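Local coordinates for protein probable manganase-dependent inorganic pyrophosphatase (Clostridium perfringens, PDB 3L31) that probably hydrolyses inorganic pyrophosphate to phosphate as a family II pyrophosphatase, here represented by its regulatory CBS and DRTGG region, which binds the inhibitor AMP, at residues 58-63 and 178-183; 49-54 and 185-190; 7-12 and 228-233. One frame throughout, in Å; residues are numbered along the deposited sequence. Where two conformers were deposited one is given.

Overall arrangement
Following the chain from its N terminus, the first CBS domain holds 7-12, then the strand and helix that carry 49-54 and 58-63; the DRTGG domain comes next, and the second CBS domain holds 185-190 and 228-233. Interaction 3 closes the widest loop, joining 7-12 to 228-233, on and just past the last strand, 226-230. Within it, interaction 2 brings 49-54 to 185-190, and within that interaction 1 brings 58-63 to 178-183. The three are thus concentric and none cross. Interactions 2 and 3 tie the CBS domains together, their centres about 20 Å apart, whereas interaction 1 lies where the DRTGG domain meets the CBS pair. Interactions 1 and 2 share helix 53-61 and touch through Thr59 and Val187.

Interaction 1: residues 58-63 and 178-183; sequences ATYMDI and IVQSLP
In the conformer described, one of two for this residue, the ring of Tyr60 meets Val179 at its edge: methyl CG1 of Val179 lies close to the ring plane, 3.8 Å from CD1 of Tyr60 and as near to CE1. A stack with the ring of Tyr60 of the second subunit, doubtful to the same extent, places this junction at the dimer interface. Gln180 crosses at about a right angle beside the hydroxyl, its CG 3.7 Å from OH of Tyr60, with the amide plane turned 55° from the ring. The junction illustrates how an inserted domain is joined to a Bateman module, the paired CBS unit. Tyr60 stands in the last turn of helix 53-61 of the first CBS domain, and Val179 and Gln180 belong to a short 3-10 turn in the link between helix 171-177 and helix 184-187.

Because CG of Tyr60 lies anti to its carbonyl carbon (chi1 -56°), the ring reaches over toward this turn, although its CB does not point there. Its hydroxyl is buried with no polar partner in the model, and the segments meet by van der Waals contact. Thr59 is divided in its duties: OG1 hydrogen-bonds to the backbone oxygen of Asn55, leaving methyl CG2 to face Val179 and Leu182. Leu182 also packs on Leu23 of helix 23-31. The oxygen of Ile178 accepts from both N and OG of Ser181, bracing the 3-10 turn from within. Across the contact, Thr59 CG2 ends 3.7 Å from Leu182 CD2.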
ATOM      1  N   ALA A  58      -2.366  -6.064   2.972  1.00 41.79           N
ATOM      2  CA  ALA A  58      -3.322  -5.768   4.055  1.00 43.73           C
ATOM      3  C   ALA A  58      -2.833  -4.598   4.896  1.00 44.16           C
ATOM      4  O   ALA A  58      -3.626  -3.782   5.337  1.00 44.56           O
ATOM      5  CB  ALA A  58      -3.624  -6.978   4.946  1.00 43.30           C
ATOM      6  N   THR A  59      -1.532  -4.486   5.104  1.00 45.21           N
ATOM      7  CA  THR A  59      -1.033  -3.422   5.992  1.00 47.03           C
ATOM      8  C   THR A  59      -1.316  -2.020   5.449  1.00 50.06           C
ATOM      9  O   THR A  59      -1.582  -1.077   6.203  1.00 49.49           O
ATOM     10  CB  THR A  59       0.461  -3.558   6.296  1.00 45.76           C
ATOM     11  OG1 THR A  59       0.708  -4.813   6.954  1.00 43.81           O
ATOM     12  CG2 THR A  59       0.907  -2.414   7.187  1.00 43.68           C
ATOM     13  N   TYR A  60      -1.275  -1.880   4.135  0.50 52.21           N
ATOM     14  CA  TYR A  60      -1.613  -0.604   3.508  0.50 54.17           C
ATOM     15  C   TYR A  60      -3.109  -0.398   3.445  0.50 56.65           C
ATOM     16  O   TYR A  60      -3.629   0.631   3.851  0.50 57.32           O
ATOM     17  CB  TYR A  60      -1.062  -0.555   2.099  0.50 54.51           C
ATOM     18  CG  TYR A  60       0.407  -0.804   2.073  0.50 54.07           C
ATOM     19  CD1 TYR A  60       1.239  -0.202   2.998  0.50 53.99           C
ATOM     20  CD2 TYR A  60       0.963  -1.635   1.132  0.50 54.13           C
ATOM     21  CE1 TYR A  60       2.584  -0.429   2.988  0.50 53.97           C
ATOM     22  CE2 TYR A  60       2.297  -1.867   1.109  0.50 54.15           C
ATOM     23  CZ  TYR A  60       3.112  -1.264   2.038  0.50 53.66           C
ATOM     24  OH  TYR A  60       4.466  -1.483   2.010  0.50 53.42           O
ATOM     25  N   MET A  61      -3.796  -1.400   2.934  1.00 58.73           N
ATOM     26  CA  MET A  61      -5.246  -1.278   2.654  1.00 62.61           C
ATOM     27  C   MET A  61      -6.142  -1.213   3.896  1.00 66.01           C
ATOM     28  O   MET A  61      -7.347  -0.918   3.797  1.00 68.31           O
ATOM     29  CB  MET A  61      -5.734  -2.465   1.789  1.00 63.47           C
ATOM     30  CG  MET A  61      -4.901  -2.731   0.541  1.00 63.32           C
ATOM     31  SD  MET A  61      -4.940  -1.340  -0.589  1.00 67.53           S
ATOM     32  CE  MET A  61      -6.672  -1.423  -1.065  1.00 61.13           C
ATOM     33  N   ASP A  62      -5.580  -1.525   5.056  1.00 67.84           N
ATOM     34  CA  ASP A  62      -6.385  -1.697   6.283  1.00 70.63           C
ATOM     35  C   ASP A  62      -5.714  -1.032   7.489  1.00 71.40           C
ATOM     36  O   ASP A  62      -5.080  -1.708   8.327  1.00 71.80           O
ATOM     37  CB  ASP A  62      -6.599  -3.194   6.595  1.00 71.14           C
ATOM     38  CG  ASP A  62      -7.390  -3.916   5.524  1.00 72.97           C
ATOM     39  OD1 ASP A  62      -8.308  -3.291   4.950  1.00 76.72           O
ATOM     40  OD2 ASP A  62      -7.124  -5.117   5.269  1.00 71.34           O
ATOM     41  N   ILE A  63      -5.819   0.289   7.574  1.00 72.60           N
ATOM     42  CA  ILE A  63      -5.239   0.981   8.731  1.00 72.55           C
ATOM     43  C   ILE A  63      -6.047   2.204   9.172  1.00 73.74           C
ATOM     44  O   ILE A  63      -6.101   3.257   8.499  1.00 73.70           O
ATOM     45  CB  ILE A  63      -3.737   1.354   8.514  1.00 70.30           C
ATOM     46  N   ILE A 178       5.704   6.612   4.293  1.00 33.73           N
ATOM     47  CA  ILE A 178       6.152   6.309   5.671  1.00 34.21           C
ATOM     48  C   ILE A 178       5.744   4.931   6.215  1.00 35.21           C
ATOM     49  O   ILE A 178       6.471   4.319   7.030  1.00 34.33           O
ATOM     50  CB  ILE A 178       5.730   7.419   6.658  1.00 33.88           C
ATOM     51  CG1 ILE A 178       6.506   7.314   7.957  1.00 33.55           C
ATOM     52  CG2 ILE A 178       4.257   7.442   6.887  1.00 34.32           C
ATOM     53  CD1 ILE A 178       6.657   8.770   8.559  1.00 31.89           C
ATOM     54  N   VAL A 179       4.604   4.431   5.744  1.00 35.19           N
ATOM     55  CA  VAL A 179       4.128   3.127   6.212  1.00 35.63           C
ATOM     56  C   VAL A 179       4.963   1.949   5.659  1.00 34.39           C
ATOM     57  O   VAL A 179       4.942   0.862   6.195  1.00 33.02           O
ATOM     58  CB  VAL A 179       2.646   2.973   6.017  1.00 38.05           C
ATOM     59  CG1 VAL A 179       2.178   1.497   6.282  1.00 40.96           C
ATOM     60  CG2 VAL A 179       1.939   3.934   7.005  1.00 39.18           C
ATOM     61  N   GLN A 180       5.798   2.230   4.665  1.00 33.72           N
ATOM     62  CA  GLN A 180       6.757   1.263   4.148  1.00 33.65           C
ATOM     63  C   GLN A 180       7.938   0.984   5.045  1.00 32.73           C
ATOM     64  O   GLN A 180       8.738   0.060   4.774  1.00 32.46           O
ATOM     65  CB  GLN A 180       7.263   1.705   2.760  1.00 34.58           C
ATOM     66  CG  GLN A 180       6.068   1.802   1.852  1.00 37.61           C
ATOM     67  CD  GLN A 180       6.431   2.116   0.452  1.00 41.28           C
ATOM     68  OE1 GLN A 180       7.568   1.886   0.024  1.00 43.96           O
ATOM     69  NE2 GLN A 180       5.461   2.684  -0.291  1.00 44.60           N
ATOM     70  N   SER A 181       8.018   1.770   6.107  1.00 31.58           N
ATOM     71  CA  SER A 181       9.106   1.717   7.075  1.00 31.83           C
ATOM     72  C   SER A 181       8.987   0.524   7.986  1.00 31.54           C
ATOM     73  O   SER A 181       9.969   0.085   8.558  1.00 31.26           O
ATOM     74  CB  SER A 181       9.059   2.941   7.988  1.00 31.80           C
ATOM     75  OG  SER A 181       9.163   4.078   7.195  1.00 35.64           O
ATOM     76  N   LEU A 182       7.757   0.045   8.133  1.00 31.74           N
ATOM     77  CA  LEU A 182       7.436  -0.947   9.170  1.00 31.82           C
ATOM     78  C   LEU A 182       8.310  -2.199   9.081  1.00 31.45           C
ATOM     79  O   LEU A 182       8.606  -2.682   7.977  1.00 31.78           O
ATOM     80  CB  LEU A 182       5.953  -1.374   9.120  1.00 32.13           C
ATOM     81  CG  LEU A 182       4.874  -0.682   9.978  1.00 34.35           C
ATOM     82  CD1 LEU A 182       5.028   0.793  10.135  1.00 33.26           C
ATOM     83  CD2 LEU A 182       3.556  -0.954   9.315  1.00 35.85           C
ATOM     84  N   PRO A 183       8.712  -2.743  10.245  1.00 31.07           N
ATOM     85  CA  PRO A 183       9.499  -3.953  10.204  1.00 31.51           C
ATOM     86  C   PRO A 183       8.662  -5.166   9.865  1.00 30.23           C
ATOM     87  O   PRO A 183       7.505  -5.259  10.257  1.00 28.54           O
ATOM     88  CB  PRO A 183      10.109  -4.036  11.629  1.00 32.60           C
ATOM     89  CG  PRO A 183       9.181  -3.271  12.496  1.00 32.65           C
ATOM     90  CD  PRO A 183       8.567  -2.223  11.610  1.00 32.04           C
TER

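Interaction 2: residues 49-54 and 185-190; sequences GMLSTS and DYVMTK. With AMP (adenosine monophosphate), chain C.
The ribose hydroxyl O2' of AMP receives a short hydrogen bond from OG1 of Thr189, 2.6 Å long. At the phosphate end, OG of Ser52 donates to phosphate oxygen O2P over an equal 2.6 Å, and OG of Ser54 gives O3P a longer bond of 3.3 Å. At the base, Met50, with CG anti to the carbonyl carbon (chi1 -70°), sets CG 3.9 Å from C5 of the adenine; the bends at chi2 and chi3 bring CE round to N7. Such a cleft between two CBS motifs is the nucleotide site of Bateman modules; here strand 47-52 and the start of helix 53-61 come from one motif, and 185-190 from the other. Asn55, Val194, Ser215 and Asn216 of the same chain, and Lys36 of the second subunit, also bond to AMP.

A single antiparallel bridge fixes the two segments, as the hydrogen-bonded pair Met50 and Thr189. N of Met50 donates to O of Thr189 at 2.9 Å, and N of Thr189 returns a bond to O of Met50 at 2.7 Å. Gly49 CA lies 3.1 Å from Thr189 O. The side chains of Leu51 and Val187 cross obliquely, with CD1 of Leu51 3.9 Å from CG1 of Val187.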
ATOM      1  N   GLY A  49       8.878 -16.816  11.046  1.00 38.31           N
ATOM      2  CA  GLY A  49       7.645 -16.357  10.423  1.00 36.90           C
ATOM      3  C   GLY A  49       7.566 -16.593   8.951  1.00 36.09           C
ATOM      4  O   GLY A  49       8.544 -17.003   8.356  1.00 36.71           O
ATOM      5  N   MET A  50       6.390 -16.334   8.372  1.00 34.67           N
ATOM      6  CA  MET A  50       6.275 -16.169   6.934  1.00 33.25           C
ATOM      7  C   MET A  50       5.729 -14.810   6.625  1.00 32.81           C
ATOM      8  O   MET A  50       4.838 -14.300   7.336  1.00 31.40           O
ATOM      9  CB  MET A  50       5.401 -17.209   6.279  1.00 33.10           C
ATOM     10  CG  MET A  50       6.038 -18.618   6.261  1.00 35.30           C
ATOM     11  SD  MET A  50       7.486 -18.827   5.182  1.00 35.06           S
ATOM     12  CE  MET A  50       6.616 -18.574   3.591  1.00 28.57           C
ATOM     13  N   LEU A  51       6.306 -14.228   5.559  1.00 31.74           N
ATOM     14  CA  LEU A  51       5.889 -12.942   5.062  1.00 31.52           C
ATOM     15  C   LEU A  51       5.371 -13.062   3.651  1.00 31.79           C
ATOM     16  O   LEU A  51       6.149 -13.357   2.719  1.00 32.04           O
ATOM     17  CB  LEU A  51       7.038 -11.945   5.079  1.00 31.05           C
ATOM     18  CG  LEU A  51       6.581 -10.567   4.587  1.00 32.72           C
ATOM     19  CD1 LEU A  51       5.754  -9.849   5.649  1.00 29.67           C
ATOM     20  CD2 LEU A  51       7.721  -9.697   4.178  1.00 33.91           C
ATOM     21  N   SER A  52       4.073 -12.800   3.493  1.00 31.32           N
ATOM     22  CA  SER A  52       3.421 -12.793   2.182  1.00 33.43           C
ATOM     23  C   SER A  52       3.143 -11.431   1.685  1.00 32.89           C
ATOM     24  O   SER A  52       2.828 -10.554   2.466  1.00 30.87           O
ATOM     25  CB  SER A  52       2.044 -13.430   2.222  1.00 34.05           C
ATOM     26  OG  SER A  52       2.207 -14.805   2.433  1.00 40.34           O
ATOM     27  N   THR A  53       3.175 -11.295   0.362  1.00 34.30           N
ATOM     28  CA  THR A  53       2.762 -10.058  -0.290  1.00 35.37           C
ATOM     29  C   THR A  53       1.376  -9.706   0.219  1.00 35.63           C
ATOM     30  O   THR A  53       1.026  -8.547   0.267  1.00 36.48           O
ATOM     31  CB  THR A  53       2.670 -10.182  -1.830  1.00 36.80           C
ATOM     32  OG1 THR A  53       1.764 -11.216  -2.103  1.00 40.95           O
ATOM     33  CG2 THR A  53       4.016 -10.549  -2.506  1.00 36.18           C
ATOM     34  N   SER A  54       0.561 -10.687   0.594  1.00 36.43           N
ATOM     35  CA  SER A  54      -0.782 -10.355   1.112  1.00 37.18           C
ATOM     36  C   SER A  54      -0.733  -9.657   2.446  1.00 35.68           C
ATOM     37  O   SER A  54      -1.542  -8.757   2.719  1.00 36.83           O
ATOM     38  CB  SER A  54      -1.714 -11.558   1.179  1.00 38.63           C
ATOM     39  OG  SER A  54      -1.162 -12.591   1.989  1.00 41.00           O
ATOM     40  N   ASP A 185       8.579  -8.049  11.015  1.00 33.92           N
ATOM     41  CA  ASP A 185       8.099  -8.879  12.134  1.00 37.15           C
ATOM     42  C   ASP A 185       6.758  -8.403  12.717  1.00 37.08           C
ATOM     43  O   ASP A 185       6.029  -9.184  13.280  1.00 37.50           O
ATOM     44  CB  ASP A 185       9.156  -9.112  13.232  1.00 39.04           C
ATOM     45  CG  ASP A 185       9.446  -7.884  14.028  1.00 41.85           C
ATOM     46  OD1 ASP A 185       9.203  -6.783  13.520  1.00 47.52           O
ATOM     47  OD2 ASP A 185       9.926  -8.007  15.162  1.00 48.34           O
ATOM     48  N   TYR A 186       6.394  -7.157  12.493  1.00 37.25           N
ATOM     49  CA  TYR A 186       5.058  -6.676  12.906  1.00 37.74           C
ATOM     50  C   TYR A 186       3.916  -7.169  11.987  1.00 37.46           C
ATOM     51  O   TYR A 186       2.735  -7.221  12.367  1.00 38.81           O
ATOM     52  CB  TYR A 186       5.054  -5.140  12.902  1.00 37.80           C
ATOM     53  CG  TYR A 186       3.768  -4.538  13.434  1.00 39.88           C
ATOM     54  CD1 TYR A 186       3.414  -4.654  14.780  1.00 39.91           C
ATOM     55  CD2 TYR A 186       2.897  -3.899  12.580  1.00 41.91           C
ATOM     56  CE1 TYR A 186       2.241  -4.128  15.243  1.00 42.73           C
ATOM     57  CE2 TYR A 186       1.711  -3.382  13.032  1.00 42.84           C
ATOM     58  CZ  TYR A 186       1.389  -3.495  14.359  1.00 44.29           C
ATOM     59  OH  TYR A 186       0.195  -2.938  14.755  1.00 50.43           O
ATOM     60  N   VAL A 187       4.289  -7.573  10.788  1.00 36.49           N
ATOM     61  CA  VAL A 187       3.315  -7.844   9.711  1.00 36.91           C
ATOM     62  C   VAL A 187       3.277  -9.322   9.316  1.00 35.70           C
ATOM     63  O   VAL A 187       2.336  -9.784   8.770  1.00 36.81           O
ATOM     64  CB  VAL A 187       3.712  -6.990   8.491  1.00 36.62           C
ATOM     65  CG1 VAL A 187       3.122  -7.523   7.282  1.00 39.79           C
ATOM     66  CG2 VAL A 187       3.301  -5.505   8.695  1.00 38.95           C
ATOM     67  N   MET A 188       4.333 -10.058   9.593  1.00 34.60           N
ATOM     68  CA  MET A 188       4.443 -11.432   9.150  1.00 33.65           C
ATOM     69  C   MET A 188       3.544 -12.324   9.946  1.00 34.46           C
ATOM     70  O   MET A 188       3.184 -12.004  11.072  1.00 33.15           O
ATOM     71  CB  MET A 188       5.871 -11.918   9.327  1.00 34.33           C
ATOM     72  CG  MET A 188       6.314 -12.046  10.769  1.00 35.60           C
ATOM     73  SD  MET A 188       8.050 -12.389  10.884  1.00 34.35           S
ATOM     74  CE  MET A 188       8.317 -12.779  12.638  1.00 33.97           C
ATOM     75  N   THR A 189       3.206 -13.474   9.370  1.00 34.62           N
ATOM     76  CA  THR A 189       2.593 -14.524  10.155  1.00 35.85           C
ATOM     77  C   THR A 189       3.620 -15.258  11.031  1.00 36.87           C
ATOM     78  O   THR A 189       4.659 -15.667  10.561  1.00 34.78           O
ATOM     79  CB  THR A 189       1.809 -15.554   9.289  1.00 36.46           C
ATOM     80  OG1 THR A 189       0.841 -14.856   8.525  1.00 36.78           O
ATOM     81  CG2 THR A 189       1.073 -16.581  10.184  1.00 35.50           C
ATOM     82  N   LYS A 190       3.259 -15.407  12.309  1.00 39.84           N
ATOM     83  CA  LYS A 190       4.081 -16.036  13.379  1.00 42.58           C
ATOM     84  C   LYS A 190       3.485 -17.334  13.898  1.00 43.82           C
ATOM     85  O   LYS A 190       4.213 -18.191  14.361  1.00 44.07           O
ATOM     86  CB  LYS A 190       4.238 -15.116  14.598  1.00 43.39           C
ATOM     87  CG  LYS A 190       5.166 -13.969  14.369  1.00 46.82           C
ATOM     88  CD  LYS A 190       5.472 -13.180  15.666  1.00 50.64           C
ATOM     89  CE  LYS A 190       5.217 -11.682  15.455  1.00 52.15           C
ATOM     90  NZ  LYS A 190       6.280 -10.762  15.988  1.00 53.50           N
TER
HETATM   91  P   AMP C   1      -0.078 -16.714   1.096  1.00 47.07           P
HETATM   92  O1P AMP C   1      -0.696 -17.943   0.531  1.00 47.29           O
HETATM   93  O2P AMP C   1       1.405 -16.851   1.062  1.00 47.11           O
HETATM   94  O3P AMP C   1      -0.610 -15.429   0.495  1.00 46.31           O
HETATM   95  O5' AMP C   1      -0.381 -16.642   2.705  1.00 46.04           O
HETATM   96  C5' AMP C   1      -1.703 -16.429   3.267  1.00 45.44           C
HETATM   97  C4' AMP C   1      -1.599 -16.087   4.762  1.00 42.81           C
HETATM   98  O4' AMP C   1      -0.944 -17.166   5.442  1.00 44.38           O
HETATM   99  C3' AMP C   1      -0.676 -14.913   5.020  1.00 41.93           C
HETATM  100  O3' AMP C   1      -1.004 -14.282   6.260  1.00 39.12           O
HETATM  101  C2' AMP C   1       0.714 -15.527   5.160  1.00 39.40           C
HETATM  102  O2' AMP C   1       1.572 -14.756   6.003  1.00 32.86           O
HETATM  103  C1' AMP C   1       0.401 -16.850   5.842  1.00 39.98           C
HETATM  104  N9  AMP C   1       1.286 -17.962   5.437  1.00 39.36           N
HETATM  105  C8  AMP C   1       1.962 -18.001   4.276  1.00 39.19           C
HETATM  106  N7  AMP C   1       2.678 -19.137   4.149  1.00 36.91           N
HETATM  107  C5  AMP C   1       2.457 -19.840   5.274  1.00 37.62           C
HETATM  108  C6  AMP C   1       2.910 -21.145   5.791  1.00 36.98           C
HETATM  109  N6  AMP C   1       3.746 -21.877   5.030  1.00 32.80           N
HETATM  110  N1  AMP C   1       2.467 -21.563   7.015  1.00 38.78           N
HETATM  111  C2  AMP C   1       1.632 -20.781   7.727  1.00 41.58           C
HETATM  112  N3  AMP C   1       1.172 -19.575   7.318  1.00 37.58           N
HETATM  113  C4  AMP C   1       1.522 -19.080   6.114  1.00 37.89           C

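Interaction 3: residues 7-12 and 228-233; sequences EDLEMD and GSIARF
Asp12 and Ser229 meet as a hydrogen-bonded antiparallel pair, the single bridge of this contact. N of Ser229 donates to O of Asp12 over 2.9 Å in the carbonyl plane, and N of Asp12 returns a longer bond of 3.2 Å to O of Ser229. A water binds OG of Ser229 at 2.6 Å and reaches OD2 of Asp12 weakly, linking the two side chains. Next to the bridge is an apolar patch. The CB of Met11 sits 3.7 Å from CG1 of Ile230, and Leu9 crosses Ile230 at about a right angle, CD1 to CD1 at 3.9 Å. With CG between the backbone N and the carbonyl carbon and the chain bent at chi3 (-75°), Met11 brings its methyl CE over Gly228.

Farther out, Ile230 is backed by Val219 and Met209, and backbone bonds hold strand 226-230 to strand 217-220 in the three-stranded sheet of the second CBS domain. The loop of the first CBS domain touches this outer strand at one bridge, crossing it at a steep angle. Asp12 also packs on Arg213 of the second subunit. The two main-chain bonds fix the register through backbone atoms alone, while Leu9, Met11 and Ile230 add nonpolar burial beside them.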
ATOM      1  N   GLU A   7      14.765 -33.061   0.308  1.00 79.54           N
ATOM      2  CA  GLU A   7      16.119 -32.642  -0.114  1.00 81.18           C
ATOM      3  C   GLU A   7      16.451 -33.112  -1.531  1.00 82.70           C
ATOM      4  O   GLU A   7      17.311 -32.538  -2.206  1.00 83.87           O
ATOM      5  CB  GLU A   7      17.200 -33.093   0.878  1.00 82.51           C
ATOM      6  CG  GLU A   7      17.455 -34.606   0.945  1.00 85.13           C
ATOM      7  CD  GLU A   7      18.230 -35.027   2.207  1.00 86.41           C
ATOM      8  OE1 GLU A   7      18.237 -34.261   3.196  1.00 87.63           O
ATOM      9  OE2 GLU A   7      18.838 -36.114   2.215  1.00 89.35           O
ATOM     10  N   ASP A   8      15.716 -34.125  -1.984  1.00 82.97           N
ATOM     11  CA  ASP A   8      15.916 -34.714  -3.317  1.00 84.46           C
ATOM     12  C   ASP A   8      15.327 -33.810  -4.406  1.00 84.20           C
ATOM     13  O   ASP A   8      15.605 -33.987  -5.595  1.00 85.84           O
ATOM     14  CB  ASP A   8      15.327 -36.148  -3.402  1.00 84.93           C
ATOM     15  CG  ASP A   8      15.912 -37.100  -2.333  1.00 84.11           C
ATOM     16  OD1 ASP A   8      16.976 -36.782  -1.776  1.00 82.77           O
ATOM     17  OD2 ASP A   8      15.300 -38.143  -2.037  1.00 81.46           O
ATOM     18  N   LEU A   9      14.535 -32.827  -3.976  1.00 82.40           N
ATOM     19  CA  LEU A   9      13.888 -31.881  -4.890  1.00 81.79           C
ATOM     20  C   LEU A   9      14.782 -30.693  -5.178  1.00 82.16           C
ATOM     21  O   LEU A   9      15.836 -30.529  -4.565  1.00 83.04           O
ATOM     22  CB  LEU A   9      12.546 -31.381  -4.339  1.00 79.88           C
ATOM     23  CG  LEU A   9      11.360 -32.342  -4.412  1.00 79.81           C
ATOM     24  CD1 LEU A   9      10.132 -31.759  -3.715  1.00 77.65           C
ATOM     25  CD2 LEU A   9      11.059 -32.655  -5.860  1.00 80.81           C
ATOM     26  N   GLU A  10      14.339 -29.876  -6.131  1.00 82.15           N
ATOM     27  CA  GLU A  10      15.017 -28.616  -6.478  1.00 82.51           C
ATOM     28  C   GLU A  10      14.116 -27.470  -6.059  1.00 79.83           C
ATOM     29  O   GLU A  10      13.051 -27.271  -6.634  1.00 79.82           O
ATOM     30  CB  GLU A  10      15.346 -28.522  -7.985  1.00 84.84           C
ATOM     31  CG  GLU A  10      16.493 -27.523  -8.336  1.00 86.99           C
ATOM     32  CD  GLU A  10      17.037 -27.671  -9.779  1.00 90.69           C
ATOM     33  OE1 GLU A  10      16.814 -28.724 -10.421  1.00 91.66           O
ATOM     34  OE2 GLU A  10      17.694 -26.727 -10.271  1.00 92.19           O
ATOM     35  N   MET A  11      14.554 -26.727  -5.054  1.00 77.73           N
ATOM     36  CA  MET A  11      13.699 -25.733  -4.402  1.00 74.73           C
ATOM     37  C   MET A  11      14.313 -24.345  -4.432  1.00 73.67           C
ATOM     38  O   MET A  11      15.402 -24.143  -4.952  1.00 75.04           O
ATOM     39  CB  MET A  11      13.478 -26.138  -2.949  1.00 73.20           C
ATOM     40  CG  MET A  11      14.760 -26.619  -2.318  1.00 73.99           C
ATOM     41  SD  MET A  11      14.769 -26.556  -0.535  1.00 72.35           S
ATOM     42  CE  MET A  11      14.972 -24.797  -0.295  1.00 74.06           C
ATOM     43  N   ASP A  12      13.608 -23.394  -3.835  1.00 71.25           N
ATOM     44  CA  ASP A  12      14.122 -22.021  -3.705  1.00 70.18           C
ATOM     45  C   ASP A  12      14.982 -21.876  -2.439  1.00 68.54           C
ATOM     46  O   ASP A  12      14.461 -21.857  -1.314  1.00 66.84           O
ATOM     47  CB  ASP A  12      12.975 -21.002  -3.714  1.00 69.15           C
ATOM     48  CG  ASP A  12      12.261 -20.910  -5.079  1.00 71.26           C
ATOM     49  OD1 ASP A  12      12.774 -21.445  -6.099  1.00 75.43           O
ATOM     50  OD2 ASP A  12      11.173 -20.299  -5.131  1.00 72.24           O
ATOM     51  N   GLY A 228      15.491 -22.851   3.067  1.00 53.98           N
ATOM     52  CA  GLY A 228      14.791 -22.338   1.893  1.00 52.94           C
ATOM     53  C   GLY A 228      13.285 -22.492   1.991  1.00 52.05           C
ATOM     54  O   GLY A 228      12.723 -22.487   3.101  1.00 50.40           O
ATOM     55  N   SER A 229      12.640 -22.618   0.823  1.00 51.55           N
ATOM     56  CA  SER A 229      11.228 -22.894   0.771  1.00 50.92           C
ATOM     57  C   SER A 229      10.778 -23.650  -0.494  1.00 51.96           C
ATOM     58  O   SER A 229      11.453 -23.691  -1.514  1.00 52.19           O
ATOM     59  CB  SER A 229      10.441 -21.594   0.926  1.00 49.98           C
ATOM     60  OG  SER A 229      10.193 -21.008  -0.322  1.00 49.98           O
ATOM     61  N   ILE A 230       9.612 -24.248  -0.383  1.00 51.53           N
ATOM     62  CA  ILE A 230       9.075 -25.080  -1.441  1.00 53.51           C
ATOM     63  C   ILE A 230       7.656 -24.702  -1.840  1.00 53.01           C
ATOM     64  O   ILE A 230       6.856 -24.261  -1.027  1.00 50.93           O
ATOM     65  CB  ILE A 230       9.050 -26.553  -0.981  1.00 54.68           C
ATOM     66  CG1 ILE A 230      10.365 -27.228  -1.319  1.00 57.79           C
ATOM     67  CG2 ILE A 230       8.015 -27.334  -1.732  1.00 56.18           C
ATOM     68  CD1 ILE A 230      10.285 -27.999  -2.637  1.00 58.09           C
ATOM     69  N   ALA A 231       7.328 -24.907  -3.100  1.00 55.11           N
ATOM     70  CA  ALA A 231       5.946 -24.714  -3.525  1.00 55.67           C
ATOM     71  C   ALA A 231       5.450 -25.949  -4.235  1.00 57.92           C
ATOM     72  O   ALA A 231       6.229 -26.820  -4.586  1.00 59.06           O
ATOM     73  CB  ALA A 231       5.824 -23.488  -4.391  1.00 55.46           C
ATOM     74  N   ARG A 232       4.131 -26.028  -4.370  1.00 59.31           N
ATOM     75  CA  ARG A 232       3.463 -27.087  -5.122  1.00 61.77           C
ATOM     76  C   ARG A 232       4.202 -27.319  -6.440  1.00 64.53           C
ATOM     77  O   ARG A 232       4.314 -28.443  -6.919  1.00 65.75           O
ATOM     78  CB  ARG A 232       1.976 -26.752  -5.376  1.00 61.62           C
ATOM     79  CG  ARG A 232       1.071 -27.095  -4.200  1.00 60.70           C
ATOM     80  CD  ARG A 232      -0.324 -26.467  -4.253  1.00 61.27           C
ATOM     81  NE  ARG A 232      -0.891 -26.323  -2.904  1.00 62.28           N
ATOM     82  CZ  ARG A 232      -0.658 -25.264  -2.108  1.00 64.53           C
ATOM     83  NH1 ARG A 232       0.110 -24.260  -2.539  1.00 62.87           N
ATOM     84  NH2 ARG A 232      -1.176 -25.195  -0.881  1.00 65.05           N
ATOM     85  N   PHE A 233       4.739 -26.234  -6.983  1.00 66.09           N
ATOM     86  CA  PHE A 233       5.404 -26.236  -8.298  1.00 69.03           C
ATOM     87  C   PHE A 233       6.666 -27.092  -8.345  1.00 69.93           C
ATOM     88  O   PHE A 233       7.085 -27.521  -9.403  1.00 71.65           O
ATOM     89  CB  PHE A 233       5.759 -24.800  -8.737  1.00 69.41           C
ATOM     90  CG  PHE A 233       6.652 -24.738  -9.960  1.00 74.39           C
ATOM     91  CD1 PHE A 233       6.103 -24.657 -11.244  1.00 79.38           C
ATOM     92  CD2 PHE A 233       8.036 -24.754  -9.836  1.00 77.85           C
ATOM     93  CE1 PHE A 233       6.921 -24.588 -12.380  1.00 81.82           C
ATOM     94  CE2 PHE A 233       8.865 -24.692 -10.977  1.00 80.90           C
ATOM     95  CZ  PHE A 233       8.302 -24.603 -12.243  1.00 82.37           C
TER
HETATM   96  O   HOH W   1       9.226 -21.690  -2.668  1.00 46.67           O